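CheA (Treponema denticola, PDB 6Y1Y) is a chemotaxis histidine kinase, here its dimerization domain, that probably autophosphorylates and passes phosphate on to relay chemoreceptor signals to the flagellar motors. Local coordinates at the interface of chains A and B. Residues are numbered along the deposited sequence; one frame, centred on the assembly and turned at random. Chains: chain A/B, CheA.

Contact 1: the interface of chains A and B. Residues chain A 34, 37-38, 41, 93, 97; chain B 34, 37-38, 41, 93, 97, 101.
Helix 7-67 and helix 93-125 of each chain meet their twins, four helices closing around the two-fold with aromatic rings and methionines. On the axis A:Phe34 and B:Phe34 reach tip to tip and stack, ring centroids 3.9 Å apart and planes turned by 20°; in both, CG lies anti to the carbonyl carbon, beside the backbone N. Next, each Met97 starts with CG anti to the backbone N and bends at chi2 (87° in A:Met97), so that the thioether tips face each other, A:Met97 SD lying 3.7 Å from the methyl CE of B:Met97. The same methyl touches CB of A:Leu37, while the B:Met97 and A:Tyr38 side chains slide past each other in opposite directions, CG against CB. Beyond them, Phe93 crosses obliquely over the face of the partner's Phe41: B:Phe93 CD1 sits over the centre of the A:Phe41 ring, 3.5 Å from its CZ, and A:Phe93 CD2 covers B:Phe41 likewise. The two Phe41 rings meet at their rims, CE1 of A:Phe41 3.9 Å from CD1 of B:Phe41. Back at the Phe34 end, B:Val101 CG2 rests against the backbone carbonyl O of A:Phe34. Van der Waals packing alone links the residues here, and the contact probably helps hold the subunits together mid-domain.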
loop_
_atom_site.group_PDB
_atom_site.type_symbol
_atom_site.label_atom_id
_atom_site.label_comp_id
_atom_site.label_asym_id
_atom_site.label_seq_id
_atom_site.Cartn_x
_atom_site.Cartn_y
_atom_site.Cartn_z
ATOM N N PHE A 34 -5.074 2.769 -2.253
ATOM C CA PHE A 34 -3.700 2.285 -2.325
ATOM C C PHE A 34 -2.898 3.007 -3.400
ATOM O O PHE A 34 -1.700 3.229 -3.212
ATOM C CB PHE A 34 -3.691 0.767 -2.503
ATOM C CG PHE A 34 -3.942 0.038 -1.212
ATOM C CD1 PHE A 34 -2.939 -0.072 -0.258
ATOM C CD2 PHE A 34 -5.196 -0.478 -0.918
ATOM C CE1 PHE A 34 -3.176 -0.710 0.955
ATOM C CE2 PHE A 34 -5.438 -1.113 0.295
ATOM C CZ PHE A 34 -4.415 -1.232 1.231
ATOM N N LEU A 37 -1.774 6.041 -1.721
ATOM C CA LEU A 37 -0.691 5.718 -0.798
ATOM C C LEU A 37 0.621 5.501 -1.539
ATOM O O LEU A 37 1.672 5.961 -1.079
ATOM C CB LEU A 37 -1.056 4.481 0.016
ATOM C CG LEU A 37 -2.095 4.767 1.099
ATOM C CD1 LEU A 37 -2.678 3.479 1.645
ATOM C CD2 LEU A 37 -1.459 5.576 2.203
ATOM N N TYR A 38 0.580 4.840 -2.701
ATOM C CA TYR A 38 1.797 4.743 -3.503
ATOM C C TYR A 38 2.316 6.141 -3.858
ATOM O O TYR A 38 3.510 6.423 -3.712
ATOM C CB TYR A 38 1.581 3.905 -4.768
ATOM C CG TYR A 38 2.691 4.217 -5.731
ATOM C CD1 TYR A 38 3.990 3.803 -5.472
ATOM C CD2 TYR A 38 2.455 5.000 -6.848
ATOM C CE1 TYR A 38 5.030 4.144 -6.330
ATOM C CE2 TYR A 38 3.480 5.347 -7.705
ATOM C CZ TYR A 38 4.765 4.913 -7.439
ATOM O OH TYR A 38 5.791 5.266 -8.301
ATOM N N PHE A 41 4.001 7.749 -0.801
ATOM C CA PHE A 41 5.329 7.220 -0.515
ATOM C C PHE A 41 6.347 7.691 -1.545
ATOM O O PHE A 41 7.473 8.072 -1.192
ATOM C CB PHE A 41 5.337 5.687 -0.483
ATOM C CG PHE A 41 6.709 5.156 -0.190
ATOM C CD1 PHE A 41 7.102 4.969 1.123
ATOM C CD2 PHE A 41 7.639 4.975 -1.202
ATOM C CE1 PHE A 41 8.379 4.552 1.421
ATOM C CE2 PHE A 41 8.922 4.582 -0.900
ATOM C CZ PHE A 41 9.283 4.357 0.409
ATOM N N PHE A 93 1.668 8.403 6.298
ATOM C CA PHE A 93 1.649 7.221 5.442
ATOM C C PHE A 93 1.308 5.959 6.230
ATOM O O PHE A 93 0.457 5.166 5.809
ATOM C CB PHE A 93 3.000 7.035 4.744
ATOM C CG PHE A 93 3.059 5.795 3.899
ATOM C CD1 PHE A 93 2.553 5.804 2.600
ATOM C CD2 PHE A 93 3.554 4.608 4.410
ATOM C CE1 PHE A 93 2.567 4.665 1.814
ATOM C CE2 PHE A 93 3.563 3.451 3.633
ATOM C CZ PHE A 93 3.076 3.478 2.328
ATOM N N MET A 97 -1.989 3.849 5.682
ATOM C CA MET A 97 -1.809 2.509 5.143
ATOM C C MET A 97 -2.488 1.462 6.017
ATOM O O MET A 97 -3.164 0.565 5.506
ATOM C CB MET A 97 -0.325 2.199 4.991
ATOM C CG MET A 97 -0.092 0.816 4.461
ATOM S SD MET A 97 -0.106 0.833 2.661
ATOM C CE MET A 97 0.809 -0.690 2.308
ATOM N N PHE B 34 -0.095 -6.202 0.931
ATOM C CA PHE B 34 -0.083 -4.870 1.521
ATOM C C PHE B 34 0.188 -4.927 3.020
ATOM O O PHE B 34 0.791 -4.000 3.569
ATOM C CB PHE B 34 -1.393 -4.135 1.235
ATOM C CG PHE B 34 -1.514 -3.644 -0.182
ATOM C CD1 PHE B 34 -0.612 -2.714 -0.689
ATOM C CD2 PHE B 34 -2.553 -4.088 -0.993
ATOM C CE1 PHE B 34 -0.722 -2.261 -1.993
ATOM C CE2 PHE B 34 -2.666 -3.646 -2.299
ATOM C CZ PHE B 34 -1.753 -2.729 -2.798
ATOM N N LEU B 37 3.843 -5.091 3.197
ATOM C CA LEU B 37 4.408 -3.783 2.880
ATOM C C LEU B 37 4.249 -2.810 4.042
ATOM O O LEU B 37 5.150 -2.003 4.308
ATOM C CB LEU B 37 3.760 -3.236 1.609
ATOM C CG LEU B 37 4.290 -3.861 0.313
ATOM C CD1 LEU B 37 3.386 -3.545 -0.866
ATOM C CD2 LEU B 37 5.700 -3.353 0.041
ATOM N N TYR B 38 3.116 -2.851 4.744
ATOM C CA TYR B 38 2.973 -2.028 5.939
ATOM C C TYR B 38 4.057 -2.366 6.957
ATOM O O TYR B 38 4.722 -1.472 7.497
ATOM C CB TYR B 38 1.572 -2.217 6.550
ATOM C CG TYR B 38 1.414 -1.578 7.913
ATOM C CD1 TYR B 38 1.236 -0.206 8.048
ATOM C CD2 TYR B 38 1.473 -2.343 9.071
ATOM C CE1 TYR B 38 1.116 0.381 9.302
ATOM C CE2 TYR B 38 1.354 -1.763 10.323
ATOM C CZ TYR B 38 1.167 -0.404 10.433
ATOM O OH TYR B 38 1.059 0.166 11.688
ATOM N N PHE B 41 7.392 -1.085 5.763
ATOM C CA PHE B 41 7.501 0.351 5.962
ATOM C C PHE B 41 7.790 0.682 7.424
ATOM O O PHE B 41 8.632 1.539 7.721
ATOM C CB PHE B 41 6.244 1.084 5.500
ATOM C CG PHE B 41 6.334 2.554 5.765
ATOM C CD1 PHE B 41 6.958 3.386 4.846
ATOM C CD2 PHE B 41 5.898 3.087 6.974
ATOM C CE1 PHE B 41 7.099 4.737 5.102
ATOM C CE2 PHE B 41 6.042 4.437 7.240
ATOM C CZ PHE B 41 6.645 5.266 6.299
ATOM N N PHE B 93 11.184 -0.305 -1.984
ATOM C CA PHE B 93 9.804 -0.191 -1.512
ATOM C C PHE B 93 8.903 0.481 -2.539
ATOM O O PHE B 93 7.775 0.036 -2.760
ATOM C CB PHE B 93 9.742 0.580 -0.189
ATOM C CG PHE B 93 8.387 0.518 0.485
ATOM C CD1 PHE B 93 7.388 1.437 0.166
ATOM C CD2 PHE B 93 8.113 -0.460 1.428
ATOM C CE1 PHE B 93 6.136 1.374 0.778
ATOM C CE2 PHE B 93 6.862 -0.520 2.043
ATOM C CZ PHE B 93 5.881 0.385 1.715
ATOM N N MET B 97 5.619 -1.428 -3.801
ATOM C CA MET B 97 4.294 -0.869 -3.535
ATOM C C MET B 97 3.531 -0.639 -4.833
ATOM O O MET B 97 2.355 -1.006 -4.951
ATOM C CB MET B 97 4.434 0.433 -2.747
ATOM C CG MET B 97 3.126 1.093 -2.449
ATOM S SD MET B 97 2.343 0.292 -1.049
ATOM C CE MET B 97 0.898 1.346 -0.892
ATOM N N VAL B 101 -0.076 -2.348 -6.021
ATOM C CA VAL B 101 -1.259 -1.592 -6.440
ATOM C C VAL B 101 -1.721 -2.052 -7.816
ATOM O O VAL B 101 -2.915 -2.280 -8.043
ATOM C CB VAL B 101 -0.979 -0.072 -6.427
ATOM C CG1 VAL B 101 -2.182 0.696 -6.996
ATOM C CG2 VAL B 101 -0.655 0.408 -5.011
#

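Contact 2: the interface of chains A and B. Residues chain A 118-119, 122-123, 125-126; chain B 10, 13-14, 17.
Aliphatic branch-to-branch contacts dominate this patch, where the C-terminal end of helix 93-125 and the residue after it in chain A lie against the start of helix 7-67 in chain B. A:Val122 and B:Leu14 slide past each other in opposite directions, tightest where CG1 of A:Val122 lies 3.5 Å from CD2 of B:Leu14. That valine branch stands anti to the backbone N (chi1 -180°) and also meets CG2 of B:Ile10, 4.0 Å away, and CB of B:Leu13. One turn on, A:Ile125 and B:Ile10 cross at about a right angle, CG2 of A:Ile125 against the terminal methyl CD1 of B:Ile10 at 3.8 Å. Longer side chains add contacts through thioether and methylene groups. A:Met123, bent at chi2 and chi3, brings SD to 3.8 Å from CD2 of B:Leu14, while the CG methylene of A:Arg126 lies against the other branch, CD1 of B:Leu14, at 3.9 Å. B:Leu14 is thus gripped on both methyls. Packing onto main chain completes the set: B:Val17, with CG1 anti to its backbone N, sets that methyl 3.7 Å from CA of A:Gln119. With its twin, the patch ties the N-terminal end of one subunit to the C-terminal end of the other in the dimer.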
loop_
_atom_site.group_PDB
_atom_site.type_symbol
_atom_site.label_atom_id
_atom_site.label_comp_id
_atom_site.label_asym_id
_atom_site.label_seq_id
_atom_site.Cartn_x
_atom_site.Cartn_y
_atom_site.Cartn_z
ATOM N N LEU A 118 -22.289 -18.374 -2.661
ATOM C CA LEU A 118 -22.645 -18.523 -4.069
ATOM C C LEU A 118 -22.288 -19.909 -4.579
ATOM O O LEU A 118 -23.077 -20.542 -5.295
ATOM C CB LEU A 118 -21.922 -17.469 -4.905
ATOM C CG LEU A 118 -22.563 -16.087 -5.013
ATOM C CD1 LEU A 118 -21.602 -15.130 -5.690
ATOM C CD2 LEU A 118 -23.873 -16.181 -5.781
ATOM N N GLN A 119 -21.102 -20.398 -4.218
ATOM C CA GLN A 119 -20.662 -21.692 -4.714
ATOM C C GLN A 119 -21.587 -22.791 -4.229
ATOM O O GLN A 119 -22.133 -23.544 -5.031
ATOM C CB GLN A 119 -19.226 -21.972 -4.271
ATOM C CG GLN A 119 -18.561 -23.116 -5.005
ATOM C CD GLN A 119 -17.049 -23.127 -4.820
ATOM O OE1 GLN A 119 -16.314 -22.482 -5.564
ATOM N NE2 GLN A 119 -16.582 -23.867 -3.826
ATOM N N VAL A 122 -25.335 -22.363 -5.884
ATOM C CA VAL A 122 -25.477 -22.734 -7.289
ATOM C C VAL A 122 -25.170 -24.223 -7.468
ATOM O O VAL A 122 -25.771 -24.885 -8.329
ATOM C CB VAL A 122 -24.593 -21.828 -8.178
ATOM C CG1 VAL A 122 -24.731 -22.201 -9.654
ATOM C CG2 VAL A 122 -24.928 -20.364 -7.972
ATOM N N MET A 123 -24.305 -24.790 -6.607
ATOM C CA MET A 123 -23.901 -26.188 -6.734
ATOM C C MET A 123 -25.059 -27.080 -6.323
ATOM O O MET A 123 -25.261 -28.162 -6.892
ATOM C CB MET A 123 -22.726 -26.467 -5.784
ATOM C CG MET A 123 -21.410 -25.849 -6.209
ATOM S SD MET A 123 -20.214 -26.460 -7.371
ATOM C CE MET A 123 -19.617 -27.959 -6.573
ATOM N N ILE A 125 -28.267 -26.324 -6.727
ATOM C CA ILE A 125 -29.214 -26.375 -7.826
ATOM C C ILE A 125 -28.697 -27.312 -8.915
ATOM O O ILE A 125 -29.479 -27.965 -9.598
ATOM C CB ILE A 125 -29.481 -24.959 -8.356
ATOM C CG1 ILE A 125 -30.097 -24.092 -7.256
ATOM C CG2 ILE A 125 -30.411 -25.008 -9.545
ATOM C CD1 ILE A 125 -29.921 -22.611 -7.499
ATOM N N ARG A 126 -27.380 -27.427 -9.084
ATOM C CA ARG A 126 -26.845 -28.332 -10.097
ATOM C C ARG A 126 -27.125 -29.786 -9.757
ATOM O O ARG A 126 -26.986 -30.665 -10.616
ATOM C CB ARG A 126 -25.337 -28.108 -10.232
ATOM C CG ARG A 126 -24.698 -28.882 -11.363
ATOM C CD ARG A 126 -25.474 -28.702 -12.654
ATOM N NE ARG A 126 -24.987 -29.635 -13.663
ATOM C CZ ARG A 126 -25.303 -30.925 -13.718
ATOM N NH1 ARG A 126 -26.133 -31.460 -12.828
ATOM N NH2 ARG A 126 -24.785 -31.684 -14.672
ATOM N N ILE B 10 -27.213 -22.914 -15.506
ATOM C CA ILE B 10 -26.681 -23.120 -14.164
ATOM C C ILE B 10 -25.213 -23.525 -14.238
ATOM O O ILE B 10 -24.390 -23.081 -13.427
ATOM C CB ILE B 10 -27.524 -24.170 -13.417
ATOM C CG1 ILE B 10 -28.935 -23.634 -13.151
ATOM C CG2 ILE B 10 -26.837 -24.604 -12.124
ATOM C CD1 ILE B 10 -28.995 -22.557 -12.096
ATOM N N LEU B 13 -23.357 -20.364 -14.816
ATOM C CA LEU B 13 -23.183 -19.627 -13.570
ATOM C C LEU B 13 -22.093 -20.245 -12.709
ATOM O O LEU B 13 -21.393 -19.526 -11.991
ATOM C CB LEU B 13 -24.498 -19.572 -12.795
ATOM C CG LEU B 13 -25.533 -18.581 -13.317
ATOM C CD1 LEU B 13 -26.706 -18.500 -12.352
ATOM C CD2 LEU B 13 -24.907 -17.210 -13.522
ATOM N N LEU B 14 -21.945 -21.572 -12.755
ATOM C CA LEU B 14 -20.881 -22.227 -12.004
ATOM C C LEU B 14 -19.512 -21.751 -12.460
ATOM O O LEU B 14 -18.609 -21.557 -11.637
ATOM C CB LEU B 14 -20.980 -23.741 -12.165
ATOM C CG LEU B 14 -22.137 -24.410 -11.444
ATOM C CD1 LEU B 14 -22.239 -25.860 -11.887
ATOM C CD2 LEU B 14 -21.910 -24.315 -9.942
ATOM N N VAL B 17 -18.998 -18.357 -11.031
ATOM C CA VAL B 17 -18.676 -18.412 -9.609
ATOM C C VAL B 17 -17.249 -18.916 -9.415
ATOM O O VAL B 17 -16.521 -18.445 -8.533
ATOM C CB VAL B 17 -19.697 -19.285 -8.853
ATOM C CG1 VAL B 17 -19.264 -19.495 -7.405
ATOM C CG2 VAL B 17 -21.089 -18.666 -8.919
#

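Contact 3: the interface of chains A and B. Residues chain A 59, 62-63, 66-67, 72, 75; chain B 62-63, 66-67, 72, 75.
Leu63 takes different torsions in the two chains. In B:Leu63 CG is anti to the carbonyl carbon (chi1 -67°), whereas in A:Leu63 it is anti to the backbone N (chi1 -179°), so the pair meets asymmetrically despite the two-fold. The methyls of B:Leu63 fork into chain A: CD1 enters between CB of A:Tyr62, 3.6 Å away, and CG2 of A:Ile75, 3.8 Å away, while CD2 lies 3.7 Å from CB of A:Leu63. A:Met59, fully extended, slides past B:Leu63 in the opposite direction and places its methyl CE 4.0 Å from CD2 of that leucine, as well as against CB of B:Tyr62. A:Leu63 reaches across with CD1, meeting CG2 of B:Ile66 at 3.8 Å as the two side chains cross at about a right angle. Toward the helix ends the glutamines differ too. A:Gln67 is extended beyond CG, but in B:Gln67 chi1 (-81°) puts CG 3.3 Å from CG2 of A:Ile66, and a bend at chi2 turns the amide so that OE1 of B:Gln67 lies 3.3 Å from the methylene CG of A:Gln67. This is a van der Waals touch, with the amides not bonded to each other. The site joins the C-terminal ends of the two helices 7-67, beside the turn into helix 72-83 (72-87 in chain B), and Ile75 from that helix of each chain packs at the margin of the contact.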
loop_
_atom_site.group_PDB
_atom_site.type_symbol
_atom_site.label_atom_id
_atom_site.label_comp_id
_atom_site.label_asym_id
_atom_site.label_seq_id
_atom_site.Cartn_x
_atom_site.Cartn_y
_atom_site.Cartn_z
ATOM N N MET A 59 26.782 21.637 3.901
ATOM C CA MET A 59 27.789 21.493 4.951
ATOM C C MET A 59 29.013 22.385 4.736
ATOM O O MET A 59 29.504 22.947 5.732
ATOM C CB MET A 59 28.203 20.021 5.094
ATOM C CG MET A 59 29.080 19.756 6.316
ATOM S SD MET A 59 29.349 17.992 6.610
ATOM C CE MET A 59 30.433 18.043 8.045
ATOM N N TYR A 62 28.258 25.822 6.100
ATOM C CA TYR A 62 28.318 25.819 7.552
ATOM C C TYR A 62 29.775 25.816 8.022
ATOM O O TYR A 62 30.132 26.527 8.974
ATOM C CB TYR A 62 27.594 24.589 8.109
ATOM C CG TYR A 62 26.093 24.481 7.913
ATOM C CD1 TYR A 62 25.257 25.598 7.961
ATOM C CD2 TYR A 62 25.504 23.235 7.717
ATOM C CE1 TYR A 62 23.866 25.463 7.814
ATOM C CE2 TYR A 62 24.133 23.097 7.557
ATOM C CZ TYR A 62 23.318 24.206 7.625
ATOM O OH TYR A 62 21.943 24.049 7.475
ATOM N N LEU A 63 30.641 25.066 7.333
ATOM C CA LEU A 63 32.056 25.050 7.683
ATOM C C LEU A 63 32.694 26.413 7.479
ATOM O O LEU A 63 33.486 26.859 8.318
ATOM C CB LEU A 63 32.801 23.993 6.876
ATOM C CG LEU A 63 34.297 23.911 7.212
ATOM C CD1 LEU A 63 34.515 23.577 8.675
ATOM C CD2 LEU A 63 34.945 22.851 6.319
ATOM N N ILE A 66 31.796 28.519 10.458
ATOM C CA ILE A 66 32.534 28.077 11.642
ATOM C C ILE A 66 33.992 28.518 11.559
ATOM O O ILE A 66 34.597 28.924 12.563
ATOM C CB ILE A 66 32.394 26.552 11.811
ATOM C CG1 ILE A 66 30.947 26.191 12.129
ATOM C CG2 ILE A 66 33.243 26.067 12.946
ATOM C CD1 ILE A 66 30.485 26.727 13.456
ATOM N N GLN A 67 34.581 28.445 10.363
ATOM C CA GLN A 67 35.969 28.868 10.192
ATOM C C GLN A 67 36.139 30.349 10.471
ATOM O O GLN A 67 37.226 30.788 10.877
ATOM C CB GLN A 67 36.445 28.548 8.772
ATOM C CG GLN A 67 36.677 27.075 8.553
ATOM C CD GLN A 67 37.010 26.735 7.117
ATOM O OE1 GLN A 67 36.806 27.531 6.207
ATOM N NE2 GLN A 67 37.537 25.541 6.912
ATOM N N ILE A 72 28.895 27.609 16.964
ATOM C CA ILE A 72 28.454 26.280 16.539
ATOM C C ILE A 72 27.007 26.029 16.948
ATOM O O ILE A 72 26.268 25.321 16.250
ATOM C CB ILE A 72 29.403 25.203 17.116
ATOM C CG1 ILE A 72 29.039 23.825 16.559
ATOM C CG2 ILE A 72 29.342 25.181 18.646
ATOM C CD1 ILE A 72 29.196 23.731 15.057
ATOM N N ILE A 75 24.863 27.268 14.256
ATOM C CA ILE A 75 24.831 26.297 13.163
ATOM C C ILE A 75 23.864 25.171 13.487
ATOM O O ILE A 75 23.055 24.765 12.643
ATOM C CB ILE A 75 26.238 25.759 12.875
ATOM C CG1 ILE A 75 27.100 26.868 12.259
ATOM C CG2 ILE A 75 26.153 24.544 11.953
ATOM C CD1 ILE A 75 26.671 27.272 10.844
ATOM N N TYR B 62 30.765 17.174 13.667
ATOM C CA TYR B 62 31.854 16.998 12.713
ATOM C C TYR B 62 32.453 18.326 12.278
ATOM O O TYR B 62 33.653 18.397 12.007
ATOM C CB TYR B 62 31.372 16.185 11.517
ATOM C CG TYR B 62 31.316 14.703 11.798
ATOM C CD1 TYR B 62 31.527 14.200 13.079
ATOM C CD2 TYR B 62 31.053 13.813 10.775
ATOM C CE1 TYR B 62 31.482 12.836 13.327
ATOM C CE2 TYR B 62 31.007 12.449 11.008
ATOM C CZ TYR B 62 31.227 11.972 12.287
ATOM O OH TYR B 62 31.192 10.616 12.529
ATOM N N LEU B 63 31.631 19.372 12.152
ATOM C CA LEU B 63 32.181 20.689 11.842
ATOM C C LEU B 63 33.129 21.135 12.940
ATOM O O LEU B 63 34.225 21.644 12.664
ATOM C CB LEU B 63 31.050 21.706 11.684
ATOM C CG LEU B 63 30.140 21.487 10.483
ATOM C CD1 LEU B 63 28.845 22.305 10.602
ATOM C CD2 LEU B 63 30.897 21.812 9.208
ATOM N N ILE B 66 36.407 19.232 12.562
ATOM C CA ILE B 66 37.273 19.787 11.528
ATOM C C ILE B 66 38.046 20.982 12.083
ATOM O O ILE B 66 39.259 21.118 11.862
ATOM C CB ILE B 66 36.446 20.173 10.286
ATOM C CG1 ILE B 66 35.959 18.921 9.550
ATOM C CG2 ILE B 66 37.259 21.063 9.348
ATOM C CD1 ILE B 66 34.884 19.206 8.518
ATOM N N GLN B 67 37.364 21.839 12.847
ATOM C CA GLN B 67 38.012 23.003 13.446
ATOM C C GLN B 67 39.043 22.614 14.487
ATOM O O GLN B 67 40.015 23.350 14.704
ATOM C CB GLN B 67 36.970 23.912 14.085
ATOM C CG GLN B 67 36.297 24.796 13.104
ATOM C CD GLN B 67 37.262 25.428 12.126
ATOM O OE1 GLN B 67 37.440 24.933 11.012
ATOM N NE2 GLN B 67 37.892 26.522 12.536
ATOM N N ILE B 72 40.246 15.595 7.867
ATOM C CA ILE B 72 39.033 16.049 7.191
ATOM C C ILE B 72 38.465 14.996 6.239
ATOM O O ILE B 72 37.251 14.912 6.059
ATOM C CB ILE B 72 39.261 17.388 6.472
ATOM C CG1 ILE B 72 37.926 18.112 6.299
ATOM C CG2 ILE B 72 39.909 17.191 5.122
ATOM C CD1 ILE B 72 38.030 19.605 6.210
ATOM N N ILE B 75 36.112 12.745 8.064
ATOM C CA ILE B 75 34.831 13.402 8.297
ATOM C C ILE B 75 33.974 13.364 7.039
ATOM O O ILE B 75 32.819 12.926 7.067
ATOM C CB ILE B 75 35.074 14.846 8.773
ATOM C CG1 ILE B 75 35.820 14.848 10.112
ATOM C CG2 ILE B 75 33.768 15.623 8.793
ATOM C CD1 ILE B 75 34.928 14.679 11.305
#

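Contact 1 lies midway along the elongated dimer, with contact 2 about 37 Å away toward one end and contact 3 about 38 Å away toward the other, each measured between centres of C-alpha atoms; contacts 2 and 3 are about 75 Å apart. Helix 7-67 serves all three, running from contact 2 through contact 1 to contact 3. Helix 93-125 joins it in contacts 1 and 2, whereas at contact 3 the helix starting at residue 72 flanks it instead. The subunits are therefore held at the middle and towards both ends of the rod, mainly by apolar groups.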